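Local atomic coordinates of putative polysaccharide biosynthesis protein with aminopeptidase-like domain (Clostridium acetobutylicum, PDB entry 3K9T), a protein that binds one zinc ion per subunit, probably acts in the biosynthesis of modified polysaccharides, and is not expected to have peptidase activity despite low similarity to aminopeptidases. Residues 32-37 / 66-71; 99-104 / 133-138; 106-111 / 151-156; 116-121 / 139-144; 250-255 / 317-322. One frame throughout, in Å; residues are numbered along the deposited sequence.

Contact 1: residues 32-37 / 66-71; sequences SITGNG and TVPKEW
T34 and W71 carry the polar part of this contact. The backbone N of W71 donates to T34 OG1 at 2.9 Å, and the bond is fairly straight at 162°. T34 OG1 sits between its own backbone N and carbonyl carbon (chi1 66°), which turns it to the W71 N-H. The same hydroxyl also bonds Y99 OH, so two partners grip it. The charged end of E70 turns to R39, where OE2 makes a salt bridge. G35 CA lies 3.3 Å from W71 O, a close approach, and the G35 phi of 117° by itself calls for glycine.

The apolar part has two patches. I33 CD1 meets P68 CG at 3.7 Å, with T34 CG2 looser on the same ring carbon. S32 CB lies at the edge of the W71 indole, 3.7 Å from CE3.

The contact ties the aminopeptidase-like region to residues 66-71 of the insert. G35 is the N-cap of helix 36-45, and E70 and W71 lie in strand 70-79. I229 of helix 229-237 packs on both I33 and P68, L167 of strand 166-174 touches T34, and L162 of strand 153-163 touches W71.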
# COMPACT_ATOMS: atom_id res chain seq x y z
N SER A 32 -19.88 15.30 -38.36
CA SER A 32 -20.69 15.59 -37.19
C SER A 32 -21.09 14.19 -36.66
O SER A 32 -20.51 13.18 -37.10
CB SER A 32 -21.91 16.45 -37.56
OG SER A 32 -22.68 16.78 -36.42
N ILE A 33 -22.05 14.11 -35.75
CA ILE A 33 -22.50 12.80 -35.25
C ILE A 33 -23.27 11.99 -36.30
O ILE A 33 -23.50 10.80 -36.11
CB ILE A 33 -23.29 12.89 -33.95
CG1 ILE A 33 -24.48 13.83 -34.06
CG2 ILE A 33 -22.38 13.36 -32.82
CD1 ILE A 33 -25.46 13.61 -32.86
N THR A 34 -23.71 12.65 -37.36
CA THR A 34 -24.38 12.03 -38.48
C THR A 34 -23.93 12.79 -39.72
O THR A 34 -23.22 13.78 -39.60
CB THR A 34 -25.94 12.10 -38.37
OG1 THR A 34 -26.37 13.46 -38.47
CG2 THR A 34 -26.42 11.48 -37.07
N GLY A 35 -24.29 12.31 -40.90
CA GLY A 35 -24.11 13.10 -42.12
C GLY A 35 -23.18 12.57 -43.19
O GLY A 35 -22.44 11.60 -42.99
N ASN A 36 -23.21 13.25 -44.34
CA ASN A 36 -22.38 12.83 -45.48
C ASN A 36 -20.87 12.98 -45.24
O ASN A 36 -20.05 12.37 -45.91
CB ASN A 36 -22.80 13.54 -46.78
CG ASN A 36 -24.14 13.04 -47.31
OD1 ASN A 36 -24.52 11.90 -47.13
ND2 ASN A 36 -24.86 13.92 -47.98
N GLY A 37 -20.50 13.77 -44.24
CA GLY A 37 -19.10 13.96 -43.91
C GLY A 37 -18.60 12.70 -43.27
O GLY A 37 -17.47 12.27 -43.53
N THR A 66 -32.08 8.14 -28.09
CA THR A 66 -32.78 8.10 -29.35
C THR A 66 -31.86 8.55 -30.45
O THR A 66 -31.26 9.61 -30.33
CB THR A 66 -33.97 9.06 -29.35
OG1 THR A 66 -34.84 8.72 -28.26
CG2 THR A 66 -34.71 8.99 -30.68
N VAL A 67 -31.76 7.77 -31.53
CA VAL A 67 -30.91 8.16 -32.64
C VAL A 67 -31.43 9.49 -33.23
O VAL A 67 -32.56 9.59 -33.70
CB VAL A 67 -30.84 7.05 -33.72
CG1 VAL A 67 -30.15 7.54 -35.02
CG2 VAL A 67 -30.12 5.83 -33.17
N PRO A 68 -30.59 10.53 -33.21
CA PRO A 68 -31.04 11.86 -33.70
C PRO A 68 -31.38 11.95 -35.20
O PRO A 68 -31.15 11.03 -35.96
CB PRO A 68 -29.83 12.76 -33.44
CG PRO A 68 -28.63 11.83 -33.52
CD PRO A 68 -29.13 10.48 -32.98
N LYS A 69 -31.93 13.10 -35.58
CA LYS A 69 -32.09 13.45 -36.98
C LYS A 69 -30.71 13.58 -37.61
O LYS A 69 -29.70 13.80 -36.92
CB LYS A 69 -32.84 14.76 -37.16
CG LYS A 69 -34.30 14.65 -36.77
CD LYS A 69 -35.17 15.86 -37.13
CE LYS A 69 -36.61 15.61 -36.69
NZ LYS A 69 -37.58 15.78 -37.80
N GLU A 70 -30.68 13.42 -38.92
CA GLU A 70 -29.45 13.52 -39.65
C GLU A 70 -29.24 14.96 -40.05
O GLU A 70 -30.18 15.63 -40.51
CB GLU A 70 -29.48 12.60 -40.89
CG GLU A 70 -28.24 12.75 -41.74
CD GLU A 70 -28.19 11.80 -42.91
OE1 GLU A 70 -28.79 10.69 -42.86
OE2 GLU A 70 -27.50 12.18 -43.87
N TRP A 71 -28.00 15.42 -39.91
CA TRP A 71 -27.61 16.80 -40.24
C TRP A 71 -26.64 16.80 -41.42
O TRP A 71 -25.74 15.95 -41.49
CB TRP A 71 -26.94 17.47 -39.03
CG TRP A 71 -26.58 18.91 -39.23
CD1 TRP A 71 -27.46 19.96 -39.37
CD2 TRP A 71 -25.27 19.48 -39.31
NE1 TRP A 71 -26.77 21.13 -39.53
CE2 TRP A 71 -25.43 20.87 -39.50
CE3 TRP A 71 -23.98 18.95 -39.25
CZ2 TRP A 71 -24.34 21.73 -39.62
CZ3 TRP A 71 -22.89 19.82 -39.34
CH2 TRP A 71 -23.08 21.19 -39.52

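Contact 2: residues 99-104 / 133-138; sequences YSVPVH and YKENWG
S100 and V101 hold N136 to G138 by two hydrogen bonds of different kinds. One is between backbones: V101 N donates to N136 O at 2.8 Å, and at 170° it is almost straight. The other uses a side chain. G138 N donates to S100 OG at 3.1 Å, and the same hydroxyl also bonds M97 O. S100 OG therefore joins two backbone groups from different loops. A CA-H...O contact adds to this, with S100 CA 3.4 Å from N136 O. That carbonyl oxygen thus meets two successive residues of the other segment. Within its own segment, N136 OD1 takes a weak bond from W137 N.

Both segments belong to the insert. The loop 133-138, on its way to strand 139-140, passes the chain just as it enters strand 103-108, an outermost strand of the four-stranded antiparallel sheet. The touching parts run 74° apart, so the two segments cross here and do not pair as strands.

Most apolar contacts gather on the W137 indole. V103 CG1 sits over one face, 3.5 Å from the centroid of the five-membered ring and 14° off its normal, a CH-pi contact. The two side chains meet at about a right angle. V101 CG2 approaches W137 CD1 obliquely at 3.8 Å. V101 CG1 goes the other way and rests on E135 CB at 3.9 Å. Y115 stacks with the W137 ring, and I158 of strand 153-163 also touches it.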
# COMPACT_ATOMS: atom_id res chain seq x y z
N TYR A 99 -24.70 20.96 -36.24
CA TYR A 99 -26.14 20.77 -36.15
C TYR A 99 -26.92 22.09 -36.28
O TYR A 99 -28.10 22.13 -35.93
CB TYR A 99 -26.57 19.93 -34.91
CG TYR A 99 -26.77 18.45 -35.22
CD1 TYR A 99 -25.72 17.68 -35.73
CD2 TYR A 99 -28.00 17.82 -35.02
CE1 TYR A 99 -25.88 16.32 -36.01
CE2 TYR A 99 -28.17 16.44 -35.33
CZ TYR A 99 -27.11 15.71 -35.83
OH TYR A 99 -27.24 14.35 -36.12
N SER A 100 -26.28 23.13 -36.82
CA SER A 100 -26.97 24.41 -37.01
C SER A 100 -28.20 24.26 -37.92
O SER A 100 -28.10 23.76 -39.04
CB SER A 100 -26.05 25.51 -37.59
OG SER A 100 -25.24 26.13 -36.59
N VAL A 101 -29.34 24.72 -37.42
CA VAL A 101 -30.58 24.78 -38.21
C VAL A 101 -30.34 25.71 -39.43
O VAL A 101 -29.50 26.58 -39.37
CB VAL A 101 -31.75 25.26 -37.33
CG1 VAL A 101 -32.03 24.22 -36.23
CG2 VAL A 101 -31.44 26.62 -36.70
N PRO A 102 -31.01 25.47 -40.57
CA PRO A 102 -30.76 26.36 -41.70
C PRO A 102 -31.27 27.79 -41.44
O PRO A 102 -32.30 27.95 -40.80
CB PRO A 102 -31.55 25.72 -42.84
CG PRO A 102 -32.53 24.83 -42.18
CD PRO A 102 -31.93 24.37 -40.91
N VAL A 103 -30.54 28.80 -41.92
CA VAL A 103 -30.93 30.18 -41.72
C VAL A 103 -30.55 30.98 -42.95
O VAL A 103 -29.52 30.72 -43.57
CB VAL A 103 -30.32 30.83 -40.43
CG1 VAL A 103 -29.86 29.76 -39.39
CG2 VAL A 103 -29.18 31.83 -40.75
N HIS A 104 -31.42 31.93 -43.31
CA HIS A 104 -31.17 32.83 -44.42
C HIS A 104 -31.80 34.18 -44.05
O HIS A 104 -33.01 34.34 -44.11
CB HIS A 104 -31.74 32.27 -45.72
CG HIS A 104 -31.39 33.08 -46.92
ND1 HIS A 104 -30.45 34.09 -46.88
CD2 HIS A 104 -31.79 32.99 -48.21
CE1 HIS A 104 -30.32 34.62 -48.09
NE2 HIS A 104 -31.12 33.97 -48.91
N TYR A 133 -28.66 18.46 -29.62
CA TYR A 133 -29.93 18.04 -29.06
C TYR A 133 -30.96 19.15 -28.74
O TYR A 133 -32.10 18.83 -28.45
CB TYR A 133 -29.62 17.11 -27.87
CG TYR A 133 -28.79 15.87 -28.27
CD1 TYR A 133 -29.32 14.85 -29.09
CD2 TYR A 133 -27.47 15.71 -27.82
CE1 TYR A 133 -28.56 13.73 -29.46
CE2 TYR A 133 -26.70 14.59 -28.19
CZ TYR A 133 -27.26 13.61 -29.00
OH TYR A 133 -26.49 12.53 -29.35
N LYS A 134 -30.57 20.42 -28.80
CA LYS A 134 -31.53 21.53 -28.77
C LYS A 134 -31.34 22.22 -30.14
O LYS A 134 -30.22 22.35 -30.63
CB LYS A 134 -31.28 22.47 -27.59
N GLU A 135 -32.43 22.59 -30.81
CA GLU A 135 -32.31 23.29 -32.09
C GLU A 135 -31.69 24.67 -31.88
O GLU A 135 -32.04 25.37 -30.94
CB GLU A 135 -33.65 23.42 -32.79
CG GLU A 135 -34.05 22.15 -33.49
CD GLU A 135 -35.46 22.19 -34.06
OE1 GLU A 135 -36.04 23.29 -34.17
OE2 GLU A 135 -35.99 21.11 -34.41
N ASN A 136 -30.78 25.04 -32.76
CA ASN A 136 -29.99 26.26 -32.59
C ASN A 136 -29.12 26.52 -33.82
O ASN A 136 -29.13 25.72 -34.78
CB ASN A 136 -29.11 26.07 -31.35
CG ASN A 136 -28.57 27.38 -30.79
OD1 ASN A 136 -29.02 28.48 -31.17
ND2 ASN A 136 -27.59 27.27 -29.88
N TRP A 137 -28.41 27.66 -33.84
CA TRP A 137 -27.46 27.96 -34.89
C TRP A 137 -26.38 28.95 -34.44
O TRP A 137 -26.62 29.85 -33.66
CB TRP A 137 -28.14 28.43 -36.19
CG TRP A 137 -28.80 29.78 -36.15
CD1 TRP A 137 -30.07 30.03 -35.78
CD2 TRP A 137 -28.22 31.04 -36.50
NE1 TRP A 137 -30.33 31.37 -35.86
CE2 TRP A 137 -29.21 32.02 -36.31
CE3 TRP A 137 -26.96 31.45 -36.95
CZ2 TRP A 137 -28.99 33.38 -36.55
CZ3 TRP A 137 -26.74 32.82 -37.20
CH2 TRP A 137 -27.76 33.76 -37.00
N GLY A 138 -25.16 28.78 -34.94
CA GLY A 138 -24.10 29.69 -34.56
C GLY A 138 -22.95 29.77 -35.54
O GLY A 138 -22.76 28.88 -36.37

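Contact 3: residues 106-111 / 151-156; sequences TMTLDE and DDDYEV
Strands 103-108 and 153-163 pair here as antiparallel neighbours in the four-stranded sheet of the insert, where M107 and Y154 form a hydrogen-bonded pair. M107 N donates to Y154 O at 2.9 Å, and Y154 N to M107 O at 2.7 Å. T106 and E155 form the non-hydrogen-bonded pair beside it. Further on the pairing frays. L109 N gives D152 O only a weak bond, as the chain turns into helix 109-112. T108 is the N-cap of that helix. Its own backbone N is held by E111 OE2 at 3.0 Å, through the anti lone pair of the carboxylate.

On one face of the sheet, selenomethionine M107 crosses V156 at about a right angle. Its CG comes 3.5 Å from V156 CG2, and the chain bends at chi3, with CE 3.7 Å from V156 CB. Y154 shares this face and lies side by side with L109, pointing the same way. Its hydroxyl bonds C150 O. On the face of T106 and T108, both methyls reach the carboxylate of D153. The T108 and D153 side chains lie side by side, with T108 CG2 3.5 Å from D153 OD1. T106 crosses D153 obliquely, its CG2 3.8 Å from D153 OD1.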
# COMPACT_ATOMS: atom_id res chain seq x y z
N THR A 106 -31.12 38.76 -43.24
CA THR A 106 -30.32 39.97 -43.15
C THR A 106 -30.44 40.43 -41.72
O THR A 106 -31.53 40.52 -41.19
CB THR A 106 -30.73 41.10 -44.09
OG1 THR A 106 -30.17 40.84 -45.39
CG2 THR A 106 -30.15 42.43 -43.59
N MSE A 107 -29.31 40.68 -41.09
CA MSE A 107 -29.31 41.19 -39.73
C MSE A 107 -28.22 42.23 -39.55
O MSE A 107 -27.22 42.26 -40.29
CB MSE A 107 -29.22 40.06 -38.69
CG MSE A 107 -28.86 38.71 -39.23
SE MSE A 107 -28.94 37.38 -37.82
CE MSE A 107 -29.62 35.99 -38.93
N THR A 108 -28.46 43.12 -38.60
CA THR A 108 -27.47 44.12 -38.24
C THR A 108 -26.47 43.44 -37.30
O THR A 108 -26.75 42.37 -36.76
CB THR A 108 -28.12 45.34 -37.57
OG1 THR A 108 -28.40 45.06 -36.19
CG2 THR A 108 -29.42 45.75 -38.31
N LEU A 109 -25.30 44.07 -37.11
CA LEU A 109 -24.25 43.49 -36.25
C LEU A 109 -24.79 43.14 -34.87
O LEU A 109 -24.52 42.03 -34.35
CB LEU A 109 -23.02 44.41 -36.12
CG LEU A 109 -21.78 43.81 -35.42
CD1 LEU A 109 -21.26 42.58 -36.12
CD2 LEU A 109 -20.64 44.81 -35.28
N ASP A 110 -25.58 44.06 -34.29
CA ASP A 110 -26.14 43.85 -32.96
C ASP A 110 -27.11 42.68 -32.86
O ASP A 110 -27.22 42.06 -31.79
CB ASP A 110 -26.82 45.12 -32.48
CG ASP A 110 -25.86 46.27 -32.34
OD1 ASP A 110 -24.76 46.06 -31.78
OD2 ASP A 110 -26.20 47.38 -32.81
N GLU A 111 -27.80 42.36 -33.95
CA GLU A 111 -28.74 41.22 -33.95
C GLU A 111 -27.95 39.93 -34.20
O GLU A 111 -28.33 38.88 -33.69
CB GLU A 111 -29.89 41.37 -34.98
CG GLU A 111 -30.06 42.75 -35.59
CD GLU A 111 -31.36 42.93 -36.39
OE1 GLU A 111 -32.43 43.15 -35.77
OE2 GLU A 111 -31.29 42.93 -37.64
N ASP A 151 -20.62 47.82 -37.75
CA ASP A 151 -22.05 48.02 -37.72
C ASP A 151 -22.42 47.94 -39.20
O ASP A 151 -21.76 48.56 -40.04
CB ASP A 151 -22.43 49.39 -37.14
CG ASP A 151 -22.76 49.33 -35.66
OD1 ASP A 151 -22.09 48.58 -34.92
OD2 ASP A 151 -23.69 50.05 -35.23
N ASP A 152 -23.43 47.14 -39.53
CA ASP A 152 -23.72 46.89 -40.94
C ASP A 152 -24.97 46.02 -41.06
O ASP A 152 -25.53 45.59 -40.04
CB ASP A 152 -22.52 46.17 -41.59
CG ASP A 152 -22.52 46.24 -43.10
OD1 ASP A 152 -23.31 47.01 -43.64
OD2 ASP A 152 -21.76 45.52 -43.76
N ASP A 153 -25.42 45.81 -42.30
CA ASP A 153 -26.44 44.82 -42.61
C ASP A 153 -25.69 43.67 -43.24
O ASP A 153 -24.98 43.83 -44.25
CB ASP A 153 -27.54 45.34 -43.56
CG ASP A 153 -28.61 46.13 -42.82
OD1 ASP A 153 -29.20 45.61 -41.84
OD2 ASP A 153 -28.87 47.28 -43.25
N TYR A 154 -25.83 42.52 -42.60
CA TYR A 154 -25.13 41.33 -43.02
C TYR A 154 -26.11 40.32 -43.55
O TYR A 154 -27.17 40.14 -42.98
CB TYR A 154 -24.36 40.74 -41.82
CG TYR A 154 -23.17 41.55 -41.36
CD1 TYR A 154 -21.95 41.47 -42.03
CD2 TYR A 154 -23.25 42.39 -40.24
CE1 TYR A 154 -20.85 42.20 -41.62
CE2 TYR A 154 -22.14 43.13 -39.81
CZ TYR A 154 -20.94 43.03 -40.51
OH TYR A 154 -19.82 43.75 -40.11
N GLU A 155 -25.76 39.68 -44.67
CA GLU A 155 -26.48 38.50 -45.15
C GLU A 155 -25.92 37.31 -44.36
O GLU A 155 -24.69 37.11 -44.31
CB GLU A 155 -26.26 38.29 -46.65
CG GLU A 155 -27.30 37.37 -47.30
CD GLU A 155 -26.93 36.93 -48.71
OE1 GLU A 155 -25.84 37.28 -49.20
OE2 GLU A 155 -27.73 36.20 -49.33
N VAL A 156 -26.81 36.56 -43.73
CA VAL A 156 -26.45 35.42 -42.91
C VAL A 156 -27.07 34.17 -43.52
O VAL A 156 -28.29 34.03 -43.55
CB VAL A 156 -26.96 35.60 -41.49
CG1 VAL A 156 -26.56 34.39 -40.61
CG2 VAL A 156 -26.44 36.92 -40.92

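Contact 4: residues 116-121 / 139-144; sequences LHTIPG and FSLTQN
H117 and F139 meet in the close-packed half of this contact. F139 O accepts two hydrogen bonds from the one histidine. H117 N donates at 2.8 Å, nearly along the C=O axis. H117 ND1 donates at 3.3 Å from above the carbonyl plane, 51° out of it. The oxygen itself lies in the plane of the imidazole, only 5° off. This longer bond helps set the turn of the ring and calls for a proton on ND1. H117 O in turn accepts from L141 N at 3.0 Å. Beside these bonds L116 CD2 packs on F139 CB at 3.8 Å, the two side chains crossing obliquely, and L116 CB lies near L141 CD2. I87 of strand 85-88 and F146 of helix 143-147 both touch L116.

Strands 116-117 and 139-140 form a two-stranded parallel sheet in the insert, with L116 beside F139 and H117 beside S140. After two pairs the strand pairing ends, but the segments stay close as far as Q143. T142 becomes the N-cap of helix 143-147.

The far half is more exposed and polar. T118 OG1 donates to Q143 OE1 at 2.6 Å, from above the amide plane. The Q143 chain bends at chi2 (64°), and its NE2 is held by D147 OD1. Backbone is bridged here by water: water 1 accepts from I119 N at 3.0 Å and from Q143 N at 2.8 Å. At the exposed end, P120 CG touches Q143 OE1 at 3.8 Å. I119 points away from Q143, and T326 packs against its side chain.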
# COMPACT_ATOMS: atom_id res chain seq x y z
N LEU A 116 -22.74 34.79 -32.54
CA LEU A 116 -21.31 34.75 -32.86
C LEU A 116 -20.55 34.27 -31.63
O LEU A 116 -20.94 34.61 -30.51
CB LEU A 116 -20.81 36.14 -33.28
CG LEU A 116 -21.47 36.71 -34.54
CD1 LEU A 116 -20.92 38.10 -34.95
CD2 LEU A 116 -21.36 35.70 -35.68
N HIS A 117 -19.49 33.47 -31.83
CA HIS A 117 -18.68 32.91 -30.73
C HIS A 117 -17.19 33.04 -30.99
O HIS A 117 -16.72 32.64 -32.05
CB HIS A 117 -19.06 31.44 -30.48
CG HIS A 117 -20.52 31.25 -30.27
ND1 HIS A 117 -21.43 31.32 -31.31
CD2 HIS A 117 -21.25 31.09 -29.14
CE1 HIS A 117 -22.66 31.18 -30.82
NE2 HIS A 117 -22.57 31.04 -29.51
N THR A 118 -16.47 33.60 -30.02
CA THR A 118 -15.03 33.81 -30.08
C THR A 118 -14.35 33.27 -28.81
O THR A 118 -15.01 32.72 -27.92
CB THR A 118 -14.68 35.32 -30.22
OG1 THR A 118 -15.20 36.03 -29.10
CG2 THR A 118 -15.27 35.91 -31.49
N ILE A 119 -13.02 33.39 -28.76
CA ILE A 119 -12.23 32.99 -27.56
C ILE A 119 -11.38 34.22 -27.23
O ILE A 119 -10.28 34.43 -27.79
CB ILE A 119 -11.38 31.72 -27.77
CG1 ILE A 119 -12.26 30.53 -28.18
CG2 ILE A 119 -10.63 31.37 -26.50
CD1 ILE A 119 -11.50 29.41 -28.88
N PRO A 120 -11.91 35.08 -26.34
CA PRO A 120 -11.26 36.34 -25.99
C PRO A 120 -9.83 36.19 -25.51
O PRO A 120 -8.98 37.06 -25.78
CB PRO A 120 -12.15 36.88 -24.86
CG PRO A 120 -13.48 36.32 -25.13
CD PRO A 120 -13.26 34.96 -25.74
N GLY A 121 -9.56 35.10 -24.80
CA GLY A 121 -8.25 34.79 -24.29
C GLY A 121 -7.23 34.31 -25.31
O GLY A 121 -6.04 34.22 -25.00
N PHE A 139 -22.21 30.86 -35.45
CA PHE A 139 -20.98 31.02 -36.19
C PHE A 139 -19.85 31.25 -35.19
O PHE A 139 -20.02 32.02 -34.20
CB PHE A 139 -21.03 32.21 -37.14
CG PHE A 139 -21.81 31.97 -38.39
CD1 PHE A 139 -21.19 31.44 -39.52
CD2 PHE A 139 -23.17 32.25 -38.45
CE1 PHE A 139 -21.90 31.21 -40.69
CE2 PHE A 139 -23.89 32.02 -39.61
CZ PHE A 139 -23.26 31.50 -40.73
N SER A 140 -18.70 30.62 -35.45
CA SER A 140 -17.50 30.87 -34.69
C SER A 140 -16.52 31.70 -35.51
O SER A 140 -16.45 31.57 -36.72
CB SER A 140 -16.86 29.55 -34.32
OG SER A 140 -17.55 28.94 -33.26
N LEU A 141 -15.75 32.57 -34.85
CA LEU A 141 -14.69 33.35 -35.53
C LEU A 141 -13.62 33.79 -34.54
O LEU A 141 -13.81 33.69 -33.32
CB LEU A 141 -15.25 34.58 -36.24
CG LEU A 141 -15.85 35.70 -35.40
CD1 LEU A 141 -16.00 36.92 -36.27
CD2 LEU A 141 -17.18 35.27 -34.75
N THR A 142 -12.49 34.28 -35.06
CA THR A 142 -11.46 34.73 -34.14
C THR A 142 -11.92 36.03 -33.54
O THR A 142 -12.68 36.80 -34.17
CB THR A 142 -10.04 34.89 -34.75
OG1 THR A 142 -9.98 36.03 -35.64
CG2 THR A 142 -9.58 33.55 -35.42
N GLN A 143 -11.52 36.25 -32.29
CA GLN A 143 -11.75 37.52 -31.64
C GLN A 143 -11.17 38.64 -32.49
O GLN A 143 -11.80 39.65 -32.66
CB GLN A 143 -11.09 37.54 -30.25
CG GLN A 143 -11.39 38.77 -29.42
CD GLN A 143 -12.86 38.87 -29.08
OE1 GLN A 143 -13.47 37.91 -28.54
NE2 GLN A 143 -13.45 40.01 -29.41
N ASN A 144 -9.96 38.45 -33.03
CA ASN A 144 -9.31 39.51 -33.80
C ASN A 144 -10.18 39.91 -35.00
O ASN A 144 -10.29 41.12 -35.31
CB ASN A 144 -7.89 39.12 -34.25
CG ASN A 144 -6.87 39.11 -33.10
OD1 ASN A 144 -7.01 39.86 -32.13
ND2 ASN A 144 -5.83 38.26 -33.23
O HOH W 1 -10.80 34.06 -30.62

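Contact 5: residues 250-255 / 317-322; sequences VATCVG and SCYGFD
C253 and Y319 meet in a sulfur-aromatic and van der Waals contact between two loops next to the zinc site. Loop 250-255 follows strand 245-250, and loop 317-322 follows strand 311-315, its neighbour in the eight-stranded mixed sheet. No hydrogen bond joins the two segments directly. R316, just before the second segment, does bond the backbone of C253.

C253 does most of the touching. Its CB lies 3.2 Å from S317 O. Its SG is placed beside its own backbone N, anti to the carbonyl carbon (chi1 -62°), and faces the turn C318 to F321. This is a type II beta turn, closed by F321 N to C318 O at 3.1 Å, with G320 at a phi of 112° that calls for glycine. C253 SG lies at the edge of the F321 ring, 3.9 Å from F321 CE2. It approaches the Y319 ring obliquely. T252 CG2 touches the edge of Y319 at CE2, 3.9 Å away, and the two side chains cross at about a right angle. T252 OG1 turns to Y187 OH.

The side chain of C253 is about 4 Å from that of the zinc ligand D196, and the side chain of Y319 is about 6 Å from the zinc ion. Yet the sulfur meets two rings and a backbone, and the zinc is held by H190, D196 and H325. C253 is thus consistent with a second-shell packing residue beside D196, and not with a zinc ligand.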
# COMPACT_ATOMS: atom_id res chain seq x y z
N VAL A 250 -9.89 2.90 -26.06
CA VAL A 250 -10.44 3.98 -26.87
C VAL A 250 -9.24 4.87 -27.29
O VAL A 250 -8.48 5.40 -26.46
CB VAL A 250 -11.47 4.81 -26.10
CG1 VAL A 250 -11.89 6.02 -26.92
CG2 VAL A 250 -12.70 3.97 -25.65
N ALA A 251 -9.06 5.05 -28.60
CA ALA A 251 -7.94 5.81 -29.12
C ALA A 251 -8.41 7.21 -29.50
O ALA A 251 -9.29 7.39 -30.34
CB ALA A 251 -7.32 5.12 -30.33
N THR A 252 -7.79 8.21 -28.89
CA THR A 252 -8.03 9.58 -29.24
C THR A 252 -6.81 10.38 -28.84
O THR A 252 -6.00 9.89 -28.05
CB THR A 252 -9.28 10.12 -28.53
OG1 THR A 252 -9.42 11.49 -28.86
CG2 THR A 252 -9.19 9.97 -27.01
N CYS A 253 -6.65 11.56 -29.42
CA CYS A 253 -5.57 12.48 -29.06
C CYS A 253 -4.20 11.83 -29.05
O CYS A 253 -3.44 12.02 -28.11
CB CYS A 253 -5.85 13.08 -27.68
SG CYS A 253 -7.37 14.07 -27.62
N VAL A 254 -3.90 11.08 -30.11
CA VAL A 254 -2.71 10.26 -30.14
C VAL A 254 -1.61 10.83 -31.04
O VAL A 254 -0.63 10.13 -31.32
CB VAL A 254 -3.03 8.80 -30.59
CG1 VAL A 254 -3.78 8.05 -29.50
CG2 VAL A 254 -3.79 8.81 -31.91
N GLY A 255 -1.73 12.10 -31.44
CA GLY A 255 -0.88 12.65 -32.50
C GLY A 255 0.07 13.81 -32.22
O GLY A 255 0.91 14.13 -33.08
N SER A 317 -1.34 13.83 -25.53
CA SER A 317 -1.88 14.90 -24.71
C SER A 317 -3.38 14.72 -24.73
O SER A 317 -4.07 14.89 -25.73
CB SER A 317 -1.46 16.31 -25.18
OG SER A 317 -0.03 16.42 -25.22
N CYS A 318 -3.87 14.33 -23.58
CA CYS A 318 -5.26 14.09 -23.37
C CYS A 318 -6.16 15.32 -23.66
O CYS A 318 -5.73 16.46 -23.51
CB CYS A 318 -5.40 13.60 -21.92
SG CYS A 318 -7.09 13.33 -21.46
N TYR A 319 -7.39 15.07 -24.13
CA TYR A 319 -8.42 16.12 -24.33
C TYR A 319 -8.45 17.06 -23.11
O TYR A 319 -8.40 16.62 -21.97
CB TYR A 319 -9.82 15.52 -24.64
CG TYR A 319 -10.13 14.26 -23.88
CD1 TYR A 319 -10.43 14.29 -22.52
CD2 TYR A 319 -10.13 13.02 -24.51
CE1 TYR A 319 -10.70 13.11 -21.81
CE2 TYR A 319 -10.43 11.84 -23.81
CZ TYR A 319 -10.70 11.89 -22.47
OH TYR A 319 -10.96 10.71 -21.78
N GLY A 320 -8.53 18.37 -23.38
CA GLY A 320 -8.32 19.38 -22.36
C GLY A 320 -7.04 20.13 -22.66
O GLY A 320 -6.81 21.20 -22.13
N PHE A 321 -6.19 19.57 -23.52
CA PHE A 321 -4.97 20.24 -23.96
C PHE A 321 -5.21 21.65 -24.53
O PHE A 321 -6.30 21.99 -25.03
CB PHE A 321 -4.23 19.36 -24.97
CG PHE A 321 -4.96 19.15 -26.29
CD1 PHE A 321 -4.82 20.06 -27.34
CD2 PHE A 321 -5.73 18.01 -26.50
CE1 PHE A 321 -5.48 19.87 -28.52
CE2 PHE A 321 -6.38 17.81 -27.70
CZ PHE A 321 -6.25 18.74 -28.71
N ASP A 322 -4.19 22.48 -24.43
CA ASP A 322 -4.30 23.86 -24.90
C ASP A 322 -4.54 23.91 -26.39
O ASP A 322 -3.73 23.44 -27.17
CB ASP A 322 -3.05 24.64 -24.59
CG ASP A 322 -3.20 26.12 -24.91
OD1 ASP A 322 -4.29 26.69 -24.69
OD2 ASP A 322 -2.20 26.71 -25.38

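How the contacts relate
Contacts 1 to 4 form a connected group in and beside the insert. Contact 5 stands apart, with its centre 23 Å or more from the others. Y99 of contact 2 joins contact 1, its OH 2.6 Å from K69 O. W137 of contact 2 reaches contact 3, with CH2 3.5 Å from M107 CE. V156 of contact 3 meets contact 4, its CG1 3.7 Å from F139 CE2. Contact 4 lies in the chain between the two segments of contact 3. The zinc is nearest to contact 5, about 6 Å from the Y319 side chain. The side chain of I33 in contact 1 is about 10 Å from the zinc ion. The side chain of I119 in contact 4 is about 13 Å from the zinc ion.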